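PDB 2UVP: HOBA from Helicobacter pylori, which is required for the initiation of DNA replication and increases the binding of DnaA to the oriC region. Local coordinates for residues S55-A60 against M111-P116; A44-H49 against N115-H120; S29-L34 against L166-L171; I132-I137 against E146-C151. All blocks are in the same frame, centred on the assembly; numbering follows the deposited sequence.

Contact 1: S55-A60 against M111-P116; sequences SLLVSA and MTYQNP
S55 and N115 are joined backbone to backbone. S55 N donates to N115 O at 2.9 Å, with 161° at the hydrogen. This bond stands where strand 55-60 meets the start of strand 116-121, and S55 pairs with P116 in a parallel bridge. Packing is tightest here. S55 OG sits between the backbone N and the carbonyl carbon (chi1 58°), which brings it to 3.2 Å from P116 CA. One water extends the grip. It lies 2.7 Å from S55 OG and accepts from N115 N at 2.9 Å.

The apolar half is looser. L57 uses both branches. L57 CD1 lies 3.9 Å from P116 CB, the two side chains side by side and pointing the same way. L57 CD2 sits over a face of the Y113 ring, 4.0 Å from Y113 CE2, with the two side chains crossing obliquely. I89 of strand 88-90 also touches L57 and Y113. Y113 in turn meets an aromatic ring of another protein chain. The solvent side is the turn itself. Q114 is exposed there, and its side chain ends away from strand 55-60.

Helix 102-112 stops just before Y113, and the chain then enters a strand beside 55-60. This is the return of a beta-alpha-beta crossover from strand 88-90, as in open parallel alpha/beta sheets of the SIS clan.

Contact 2: A44-H49 against N115-H120; sequences AQTISH and NPMFWH
H49 and M117 make the main aromatic contact. M117 CB lies over one face of the imidazole, 3.5 Å from the H49 ring centroid, a CH-pi interaction. It is displaced toward the rim, with M117 CB 3.2 Å from H49 CE1. M117 SD makes an oblique sulfur-aromatic contact at 4.4 Å from the H49 centroid. The two side chains run antiparallel past one another.

Van der Waals contacts continue from the thioether. The M117 chain bends at its last torsion (chi3 -80°), which places M117 CE 3.7 Å from H49 CB. The T46 side chain crosses that of M117 at about a right angle, and M117 SD lies 3.9 Å from T46 OG1. That hydroxyl is hydrogen-bonded to L42 O in its own helix.

Here helix 39-51 packs on the parallel sheet of an alpha/beta fold. The local axes of 44-49 and 116-120 run roughly antiparallel, at 143° and 10.3 Å. M117 points to the helix, while P116 points away from it. W119 also points to this side and packs edge-to-face on F172 of helix 161-180.

The polar approach is at the edge of the imidazole. N115 O lies near the ring plane, 3.0 Å from H49 NE2. The N115 amide comes alongside, its plane turned 65° from the ring, with N115 OD1 3.4 Å from H49 NE2.

Contact 3: S29-L34 against L166-L171; sequences SGWLEL and LQLFKL
W31 and Q167 join the loop between helices 10-28 and 39-51 to helix 161-180, the last helix of this alpha/beta fold. The Q167 side chain is extended, CG anti to the backbone N (chi1 -170°). It passes W31 in the opposite direction. The amide stands almost upright to the indole, 85° between planes. Q167 OE1 meets the indole edge in the ring plane and accepts from W31 NE1 at 2.8 Å. Relative to the Q167 carbonyl, the donor lies above the plane, 42° out of it.

The far corner of the indole is apolar. W31 CH2 lies 4.0 Å from L168 CD2. L32 spreads its two branches over the helix. L32 CD1 reaches L168 CD2 and L32 CD2 reaches L171 CD2, each at 4.0 Å. L32 CB covers the centre of one face of the W31 ring. K164 makes a cation-pi contact with the same ring. Y39 of helix 39-51 packs on L32 and L171.

Q167 NE2 also bonds a polar side chain of another protein chain. A water accepts from Q167 NE2 and from L32 N, both at 2.9 Å, and donates to S29 O at 2.7 Å.

Contact 4: I132-I137 against E146-C151; sequences ILLSKI and ELKEDC
K148 and L147 both carry CG anti to the backbone N, beside the carbonyl carbon, and their side chains meet L133, L134 and S135. In K148 this (chi1 -172°) starts a straight run of methylenes across the backbone of 133-135. A bend at the end (chi4 -86°) sets NZ to one side of that run. K148 CD lies 3.3 Å from L133 O, and K148 CE lies 3.2 Å from S135 O. The lysine thus meets these carbonyls with its carbons. K148 NZ donates to a water at 2.7 Å, and that water donates to I137 O at 2.9 Å. E149 OE2 is a long salt-bridge partner of K148 NZ, at 4.0 Å.

L147 supplies the apolar side. L147 CD2 rests 3.7 Å from L133 CB. L134 CD1 is modelled 3.4 Å from L147 CG, tighter than usual. L134 is exposed and its chi1 of -112° is not staggered, so this detail is doubtful.

The backbone of 132-135 is tied from within. I132 O accepts from S135 N and also from S135 OG, the latter at 2.6 Å and in the carbonyl plane.

E146 and E149 are calcium ligands seen in crystals of this protein. Whether the ions matter physiologically is unknown.

Helix 127-133 links parallel strands 116-121 and 139-143 as a beta-alpha-beta unit. The contact joins the chain after this helix to the loop after 139-143. L141 of that strand touches both L133 and L147. F118 of strand 116-121 packs on I132, L133 and I137, while L106 of helix 102-112 packs on S135 and I137.

Overall arrangement
From the N terminus, contact 3 opens first, at 29-34, and closes last, at 166-171. The other three nest inside its loop. Contact 2 opens at 44-49 and contact 1 at 55-60. They close together on 111-120, sharing N115 and P116. Contact 4 follows in series as a short loop around strand 139-143. None of the loops cross. Contacts 1 and 2 meet on neighbouring strands 55-60 and 116-121, with centres about 9 Å apart. Contact 4 touches them through I137, which packs on P116. Contact 3 reaches contact 2 where W119 meets F169, tying helix 161-180 to the sheet.

Contact 1: S55-A60 against M111-P116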
# COMPACT_ATOMS: atom_id res chain seq x y z
N SER A 55 -10.18 -17.37 11.71
CA SER A 55 -9.37 -16.39 10.99
C SER A 55 -8.40 -15.68 11.94
O SER A 55 -8.67 -15.54 13.14
CB SER A 55 -10.28 -15.37 10.25
OG SER A 55 -11.13 -14.72 11.17
N LEU A 56 -7.26 -15.24 11.42
CA LEU A 56 -6.31 -14.46 12.22
C LEU A 56 -6.27 -13.04 11.68
O LEU A 56 -5.97 -12.82 10.49
CB LEU A 56 -4.90 -15.07 12.18
CG LEU A 56 -4.75 -16.44 12.81
CD1 LEU A 56 -3.38 -16.99 12.45
CD2 LEU A 56 -4.91 -16.33 14.32
N LEU A 57 -6.61 -12.08 12.53
CA LEU A 57 -6.61 -10.68 12.12
C LEU A 57 -5.36 -10.10 12.74
O LEU A 57 -5.29 -9.90 13.96
CB LEU A 57 -7.87 -9.95 12.63
CG LEU A 57 -9.13 -10.08 11.75
CD1 LEU A 57 -9.55 -11.50 11.51
CD2 LEU A 57 -10.26 -9.25 12.42
N VAL A 58 -4.38 -9.81 11.90
CA VAL A 58 -3.03 -9.51 12.38
C VAL A 58 -2.78 -8.01 12.36
O VAL A 58 -3.02 -7.32 11.36
CB VAL A 58 -1.93 -10.24 11.52
CG1 VAL A 58 -0.57 -10.13 12.21
CG2 VAL A 58 -2.26 -11.73 11.34
N SER A 59 -2.28 -7.49 13.49
CA SER A 59 -1.93 -6.09 13.59
C SER A 59 -0.57 -5.95 14.27
O SER A 59 -0.10 -6.88 14.95
CB SER A 59 -3.00 -5.31 14.39
OG SER A 59 -3.17 -5.85 15.69
N ALA A 60 0.05 -4.78 14.10
CA ALA A 60 1.37 -4.49 14.73
C ALA A 60 1.52 -3.01 14.92
O ALA A 60 0.92 -2.21 14.17
CB ALA A 60 2.51 -5.01 13.86
N MET A 111 -19.74 -9.06 13.01
CA MET A 111 -20.75 -9.37 11.98
C MET A 111 -20.13 -9.86 10.69
O MET A 111 -20.73 -10.65 9.95
CB MET A 111 -21.62 -8.14 11.69
N THR A 112 -18.90 -9.41 10.42
CA THR A 112 -18.23 -9.69 9.15
C THR A 112 -17.56 -11.06 9.11
O THR A 112 -17.69 -11.78 8.11
CB THR A 112 -17.18 -8.60 8.87
OG1 THR A 112 -17.87 -7.34 8.78
CG2 THR A 112 -16.42 -8.86 7.57
N TYR A 113 -16.86 -11.40 10.20
CA TYR A 113 -16.07 -12.62 10.26
C TYR A 113 -16.76 -13.71 11.06
O TYR A 113 -17.35 -13.42 12.11
CB TYR A 113 -14.68 -12.33 10.87
CG TYR A 113 -13.91 -11.29 10.07
CD1 TYR A 113 -13.19 -11.67 8.93
CD2 TYR A 113 -13.91 -9.95 10.44
CE1 TYR A 113 -12.50 -10.72 8.16
CE2 TYR A 113 -13.22 -8.99 9.68
CZ TYR A 113 -12.51 -9.39 8.55
OH TYR A 113 -11.83 -8.45 7.78
N GLN A 114 -16.66 -14.94 10.58
CA GLN A 114 -17.28 -16.07 11.25
C GLN A 114 -16.64 -16.34 12.61
O GLN A 114 -17.35 -16.64 13.59
CB GLN A 114 -17.22 -17.32 10.39
CG GLN A 114 -18.16 -17.32 9.19
CD GLN A 114 -18.30 -18.71 8.59
OE1 GLN A 114 -18.41 -18.87 7.37
NE2 GLN A 114 -18.30 -19.72 9.45
N ASN A 115 -15.31 -16.24 12.69
CA ASN A 115 -14.60 -16.68 13.90
C ASN A 115 -13.21 -16.03 13.95
O ASN A 115 -12.22 -16.70 13.73
CB ASN A 115 -14.49 -18.22 13.88
CG ASN A 115 -13.86 -18.80 15.14
OD1 ASN A 115 -13.80 -18.17 16.19
ND2 ASN A 115 -13.40 -20.04 15.03
N PRO A 116 -13.15 -14.71 14.25
CA PRO A 116 -11.85 -14.04 14.23
C PRO A 116 -11.05 -14.22 15.52
O PRO A 116 -11.63 -14.44 16.58
CB PRO A 116 -12.24 -12.57 14.09
CG PRO A 116 -13.53 -12.48 14.91
CD PRO A 116 -14.25 -13.78 14.60
O HOH W 1 -13.46 -15.85 10.45

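Contact 2: A44-H49 against N115-H120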
# COMPACT_ATOMS: atom_id res chain seq x y z
N ALA A 44 -0.51 -23.18 21.21
CA ALA A 44 -1.46 -24.30 21.06
C ALA A 44 -2.87 -23.78 20.78
O ALA A 44 -3.55 -24.27 19.88
CB ALA A 44 -1.45 -25.18 22.30
N GLN A 45 -3.28 -22.78 21.54
CA GLN A 45 -4.63 -22.23 21.43
C GLN A 45 -4.85 -21.58 20.07
O GLN A 45 -5.91 -21.71 19.46
CB GLN A 45 -4.88 -21.20 22.53
CG GLN A 45 -4.89 -21.84 23.92
CD GLN A 45 -5.14 -20.86 25.04
OE1 GLN A 45 -5.20 -19.65 24.83
NE2 GLN A 45 -5.28 -21.39 26.26
N THR A 46 -3.81 -20.92 19.58
CA THR A 46 -3.86 -20.33 18.24
C THR A 46 -3.94 -21.39 17.14
O THR A 46 -4.71 -21.24 16.18
CB THR A 46 -2.67 -19.38 18.04
OG1 THR A 46 -2.65 -18.42 19.09
CG2 THR A 46 -2.77 -18.63 16.68
N ILE A 47 -3.17 -22.47 17.27
CA ILE A 47 -3.25 -23.60 16.35
C ILE A 47 -4.65 -24.21 16.35
O ILE A 47 -5.22 -24.46 15.28
CB ILE A 47 -2.20 -24.67 16.66
CG1 ILE A 47 -0.80 -24.12 16.33
CG2 ILE A 47 -2.48 -25.92 15.82
CD1 ILE A 47 0.34 -24.97 16.89
N SER A 48 -5.22 -24.44 17.53
CA SER A 48 -6.59 -24.96 17.64
C SER A 48 -7.59 -24.07 16.92
O SER A 48 -8.50 -24.56 16.25
CB SER A 48 -6.99 -25.12 19.10
OG SER A 48 -6.33 -26.27 19.62
N HIS A 49 -7.42 -22.76 17.09
CA HIS A 49 -8.28 -21.77 16.42
C HIS A 49 -8.20 -21.94 14.91
O HIS A 49 -9.22 -22.02 14.22
CB HIS A 49 -7.89 -20.36 16.82
CG HIS A 49 -8.78 -19.31 16.26
ND1 HIS A 49 -8.43 -18.51 15.19
CD2 HIS A 49 -10.03 -18.92 16.63
CE1 HIS A 49 -9.41 -17.66 14.94
NE2 HIS A 49 -10.40 -17.91 15.77
N ASN A 115 -15.31 -16.24 12.69
CA ASN A 115 -14.60 -16.68 13.90
C ASN A 115 -13.21 -16.03 13.95
O ASN A 115 -12.22 -16.70 13.73
CB ASN A 115 -14.49 -18.22 13.88
CG ASN A 115 -13.86 -18.80 15.14
OD1 ASN A 115 -13.80 -18.17 16.19
ND2 ASN A 115 -13.40 -20.04 15.03
N PRO A 116 -13.15 -14.71 14.25
CA PRO A 116 -11.85 -14.04 14.23
C PRO A 116 -11.05 -14.22 15.52
O PRO A 116 -11.63 -14.44 16.58
CB PRO A 116 -12.24 -12.57 14.09
CG PRO A 116 -13.53 -12.48 14.91
CD PRO A 116 -14.25 -13.78 14.60
N MET A 117 -9.73 -14.11 15.40
CA MET A 117 -8.84 -14.03 16.55
C MET A 117 -7.86 -12.92 16.22
O MET A 117 -7.36 -12.86 15.09
CB MET A 117 -8.10 -15.36 16.79
CG MET A 117 -6.95 -15.23 17.78
SD MET A 117 -6.00 -16.75 18.04
CE MET A 117 -7.07 -17.62 19.17
N PHE A 118 -7.63 -12.02 17.18
CA PHE A 118 -6.71 -10.90 16.98
C PHE A 118 -5.30 -11.33 17.33
O PHE A 118 -5.07 -11.81 18.44
CB PHE A 118 -7.08 -9.71 17.84
CG PHE A 118 -8.39 -9.09 17.47
CD1 PHE A 118 -8.53 -8.38 16.29
CD2 PHE A 118 -9.47 -9.20 18.33
CE1 PHE A 118 -9.76 -7.79 15.95
CE2 PHE A 118 -10.70 -8.62 18.01
CZ PHE A 118 -10.85 -7.91 16.82
N TRP A 119 -4.37 -11.13 16.41
CA TRP A 119 -2.96 -11.40 16.71
C TRP A 119 -2.27 -10.07 16.62
O TRP A 119 -2.16 -9.48 15.54
CB TRP A 119 -2.39 -12.35 15.67
CG TRP A 119 -0.93 -12.71 15.81
CD1 TRP A 119 -0.00 -12.21 16.70
CD2 TRP A 119 -0.24 -13.64 14.99
NE1 TRP A 119 1.23 -12.80 16.48
CE2 TRP A 119 1.11 -13.67 15.42
CE3 TRP A 119 -0.62 -14.45 13.91
CZ2 TRP A 119 2.07 -14.51 14.84
CZ3 TRP A 119 0.32 -15.28 13.33
CH2 TRP A 119 1.66 -15.31 13.80
N HIS A 120 -1.82 -9.55 17.77
CA HIS A 120 -1.24 -8.21 17.75
C HIS A 120 0.19 -8.28 18.24
O HIS A 120 0.47 -8.98 19.22
CB HIS A 120 -2.04 -7.22 18.60
CG HIS A 120 -1.41 -5.86 18.66
ND1 HIS A 120 -1.48 -4.96 17.61
CD2 HIS A 120 -0.60 -5.29 19.59
CE1 HIS A 120 -0.80 -3.88 17.93
NE2 HIS A 120 -0.23 -4.07 19.10

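Contact 3: S29-L34 against L166-L171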
# COMPACT_ATOMS: atom_id res chain seq x y z
N SER A 29 21.33 -16.61 22.86
CA SER A 29 20.65 -17.55 21.96
C SER A 29 19.75 -18.57 22.68
O SER A 29 18.88 -19.16 22.05
CB SER A 29 21.66 -18.29 21.09
OG SER A 29 22.41 -19.24 21.85
N GLY A 30 19.99 -18.79 23.98
CA GLY A 30 19.14 -19.72 24.74
C GLY A 30 18.01 -19.05 25.51
O GLY A 30 17.38 -19.68 26.36
N TRP A 31 17.70 -17.80 25.17
CA TRP A 31 16.72 -17.00 25.90
C TRP A 31 15.36 -17.70 25.96
O TRP A 31 14.65 -17.61 26.96
CB TRP A 31 16.59 -15.60 25.26
CG TRP A 31 15.82 -15.62 23.97
CD1 TRP A 31 16.31 -15.93 22.73
CD2 TRP A 31 14.41 -15.37 23.79
NE1 TRP A 31 15.29 -15.87 21.79
CE2 TRP A 31 14.12 -15.54 22.42
CE3 TRP A 31 13.36 -15.02 24.67
CZ2 TRP A 31 12.83 -15.35 21.89
CZ3 TRP A 31 12.07 -14.84 24.14
CH2 TRP A 31 11.82 -15.00 22.76
N LEU A 32 14.98 -18.40 24.89
CA LEU A 32 13.63 -18.98 24.84
C LEU A 32 13.46 -20.15 25.81
O LEU A 32 12.36 -20.42 26.26
CB LEU A 32 13.24 -19.33 23.40
CG LEU A 32 11.76 -19.62 23.10
CD1 LEU A 32 10.81 -18.61 23.71
CD2 LEU A 32 11.63 -19.67 21.54
N GLU A 33 14.57 -20.82 26.15
CA GLU A 33 14.55 -21.90 27.16
C GLU A 33 14.19 -21.34 28.54
O GLU A 33 13.66 -22.06 29.39
CB GLU A 33 15.91 -22.56 27.24
CG GLU A 33 16.33 -23.27 25.97
CD GLU A 33 17.50 -24.19 26.21
OE1 GLU A 33 17.40 -25.03 27.12
OE2 GLU A 33 18.53 -24.08 25.49
N LEU A 34 14.49 -20.06 28.75
CA LEU A 34 14.26 -19.38 30.03
C LEU A 34 12.99 -18.52 30.02
O LEU A 34 12.64 -17.87 31.02
CB LEU A 34 15.48 -18.52 30.38
CG LEU A 34 16.84 -19.23 30.55
CD1 LEU A 34 17.96 -18.19 30.63
CD2 LEU A 34 16.83 -20.11 31.81
N LEU A 166 11.43 -12.96 14.76
CA LEU A 166 11.60 -14.00 13.74
C LEU A 166 11.57 -15.39 14.36
O LEU A 166 10.96 -16.32 13.83
CB LEU A 166 12.92 -13.81 12.97
CG LEU A 166 13.07 -12.52 12.18
CD1 LEU A 166 14.36 -12.60 11.40
CD2 LEU A 166 11.90 -12.34 11.22
N GLN A 167 12.26 -15.52 15.49
CA GLN A 167 12.42 -16.81 16.12
C GLN A 167 11.06 -17.32 16.62
O GLN A 167 10.71 -18.50 16.44
CB GLN A 167 13.43 -16.69 17.25
CG GLN A 167 13.82 -18.05 17.78
CD GLN A 167 14.76 -17.96 18.97
OE1 GLN A 167 15.37 -16.91 19.22
NE2 GLN A 167 14.82 -19.04 19.76
N LEU A 168 10.28 -16.42 17.22
CA LEU A 168 8.93 -16.81 17.69
C LEU A 168 8.01 -17.15 16.52
O LEU A 168 7.20 -18.08 16.60
CB LEU A 168 8.31 -15.71 18.54
CG LEU A 168 8.99 -15.49 19.90
CD1 LEU A 168 8.54 -14.15 20.43
CD2 LEU A 168 8.71 -16.68 20.89
N PHE A 169 8.11 -16.38 15.43
CA PHE A 169 7.31 -16.74 14.28
C PHE A 169 7.66 -18.13 13.77
O PHE A 169 6.79 -18.94 13.45
CB PHE A 169 7.46 -15.76 13.11
CG PHE A 169 6.63 -16.18 11.95
CD1 PHE A 169 5.28 -15.88 11.93
CD2 PHE A 169 7.17 -16.98 10.93
CE1 PHE A 169 4.45 -16.32 10.88
CE2 PHE A 169 6.36 -17.44 9.87
CZ PHE A 169 4.99 -17.10 9.85
N LYS A 170 8.95 -18.40 13.66
CA LYS A 170 9.41 -19.66 13.12
C LYS A 170 8.98 -20.80 14.05
O LYS A 170 8.64 -21.90 13.57
CB LYS A 170 10.91 -19.63 12.91
CG LYS A 170 11.32 -18.75 11.68
CD LYS A 170 12.81 -18.50 11.66
CE LYS A 170 13.24 -17.57 10.48
NZ LYS A 170 12.78 -18.11 9.13
N LEU A 171 8.95 -20.53 15.35
CA LEU A 171 8.44 -21.51 16.30
C LEU A 171 6.94 -21.76 16.04
O LEU A 171 6.50 -22.93 15.93
CB LEU A 171 8.63 -21.02 17.74
CG LEU A 171 8.04 -21.90 18.83
CD1 LEU A 171 8.71 -23.28 18.85
CD2 LEU A 171 8.20 -21.18 20.19
O HOH W 2 16.19 -19.17 22.32

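Contact 4: I132-I137 against E146-C151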
# COMPACT_ATOMS: atom_id res chain seq x y z
N ILE A 132 -10.50 -3.08 21.75
CA ILE A 132 -10.78 -4.25 20.94
C ILE A 132 -10.06 -5.48 21.51
O ILE A 132 -10.64 -6.56 21.65
CB ILE A 132 -10.42 -3.97 19.45
CG1 ILE A 132 -11.64 -3.38 18.75
CG2 ILE A 132 -9.94 -5.22 18.74
CD1 ILE A 132 -11.35 -2.78 17.40
N LEU A 133 -8.79 -5.28 21.88
CA LEU A 133 -7.98 -6.37 22.39
C LEU A 133 -8.47 -6.81 23.76
O LEU A 133 -8.32 -7.97 24.13
CB LEU A 133 -6.51 -5.98 22.39
CG LEU A 133 -5.93 -5.68 21.00
CD1 LEU A 133 -4.47 -5.30 21.10
CD2 LEU A 133 -6.11 -6.85 20.03
N LEU A 134 -9.08 -5.88 24.50
CA LEU A 134 -9.72 -6.14 25.80
C LEU A 134 -11.04 -6.93 25.69
O LEU A 134 -11.56 -7.43 26.70
CB LEU A 134 -9.99 -4.81 26.51
CG LEU A 134 -9.26 -4.39 27.79
CD1 LEU A 134 -7.96 -5.15 28.07
CD2 LEU A 134 -9.00 -2.89 27.79
N SER A 135 -11.56 -7.04 24.46
CA SER A 135 -12.87 -7.64 24.22
C SER A 135 -12.92 -9.16 24.42
O SER A 135 -11.92 -9.78 24.80
CB SER A 135 -13.38 -7.26 22.82
OG SER A 135 -12.75 -8.03 21.81
N LYS A 136 -14.09 -9.74 24.18
CA LYS A 136 -14.35 -11.17 24.33
C LYS A 136 -13.66 -11.98 23.23
O LYS A 136 -13.42 -13.18 23.40
CB LYS A 136 -15.86 -11.47 24.26
CG LYS A 136 -16.79 -10.28 24.56
CD LYS A 136 -17.04 -9.42 23.30
CE LYS A 136 -17.23 -7.95 23.64
NZ LYS A 136 -16.13 -7.41 24.49
N ILE A 137 -13.36 -11.33 22.11
CA ILE A 137 -12.81 -12.03 20.95
C ILE A 137 -11.47 -12.65 21.35
O ILE A 137 -10.70 -12.02 22.07
CB ILE A 137 -12.68 -11.12 19.69
CG1 ILE A 137 -14.07 -10.76 19.12
CG2 ILE A 137 -11.93 -11.83 18.55
CD1 ILE A 137 -14.74 -9.58 19.77
N GLU A 146 1.69 -7.10 29.98
CA GLU A 146 0.47 -7.87 29.97
C GLU A 146 -0.73 -6.93 29.96
O GLU A 146 -0.75 -5.93 30.68
CB GLU A 146 0.39 -8.83 31.16
CG GLU A 146 -0.74 -9.86 31.00
CD GLU A 146 -0.87 -10.84 32.15
OE1 GLU A 146 0.12 -11.53 32.47
OE2 GLU A 146 -1.97 -10.94 32.72
N LEU A 147 -1.72 -7.24 29.13
CA LEU A 147 -2.89 -6.40 29.03
C LEU A 147 -4.03 -6.97 29.86
O LEU A 147 -4.70 -6.25 30.58
CB LEU A 147 -3.32 -6.28 27.55
CG LEU A 147 -4.66 -5.64 27.21
CD1 LEU A 147 -4.59 -4.12 27.38
CD2 LEU A 147 -5.07 -6.01 25.79
N LYS A 148 -4.18 -8.29 29.81
CA LYS A 148 -5.48 -8.91 29.99
C LYS A 148 -5.25 -10.30 30.56
O LYS A 148 -4.91 -10.44 31.74
CB LYS A 148 -6.14 -8.94 28.60
CG LYS A 148 -7.61 -9.37 28.46
CD LYS A 148 -7.92 -9.57 26.95
CE LYS A 148 -9.38 -9.92 26.69
NZ LYS A 148 -9.67 -11.38 26.80
N GLU A 149 -5.42 -11.33 29.72
CA GLU A 149 -5.07 -12.70 30.06
C GLU A 149 -3.58 -12.91 29.77
O GLU A 149 -2.86 -11.95 29.46
CB GLU A 149 -5.91 -13.69 29.23
CG GLU A 149 -7.40 -13.34 29.09
CD GLU A 149 -8.18 -13.44 30.40
OE1 GLU A 149 -7.69 -14.06 31.37
OE2 GLU A 149 -9.31 -12.90 30.45
N ASP A 150 -3.11 -14.15 29.88
CA ASP A 150 -1.73 -14.48 29.52
C ASP A 150 -1.44 -13.94 28.13
O ASP A 150 -2.24 -14.09 27.20
CB ASP A 150 -1.51 -15.99 29.53
CG ASP A 150 -1.53 -16.59 30.92
OD1 ASP A 150 -1.37 -17.83 31.04
OD2 ASP A 150 -1.69 -15.83 31.91
N CYS A 151 -0.30 -13.28 28.00
CA CYS A 151 0.19 -12.88 26.69
C CYS A 151 1.62 -13.37 26.55
O CYS A 151 2.23 -13.83 27.53
CB CYS A 151 0.16 -11.37 26.56
SG CYS A 151 1.41 -10.57 27.55
O HOH W 3 -9.72 -12.96 24.62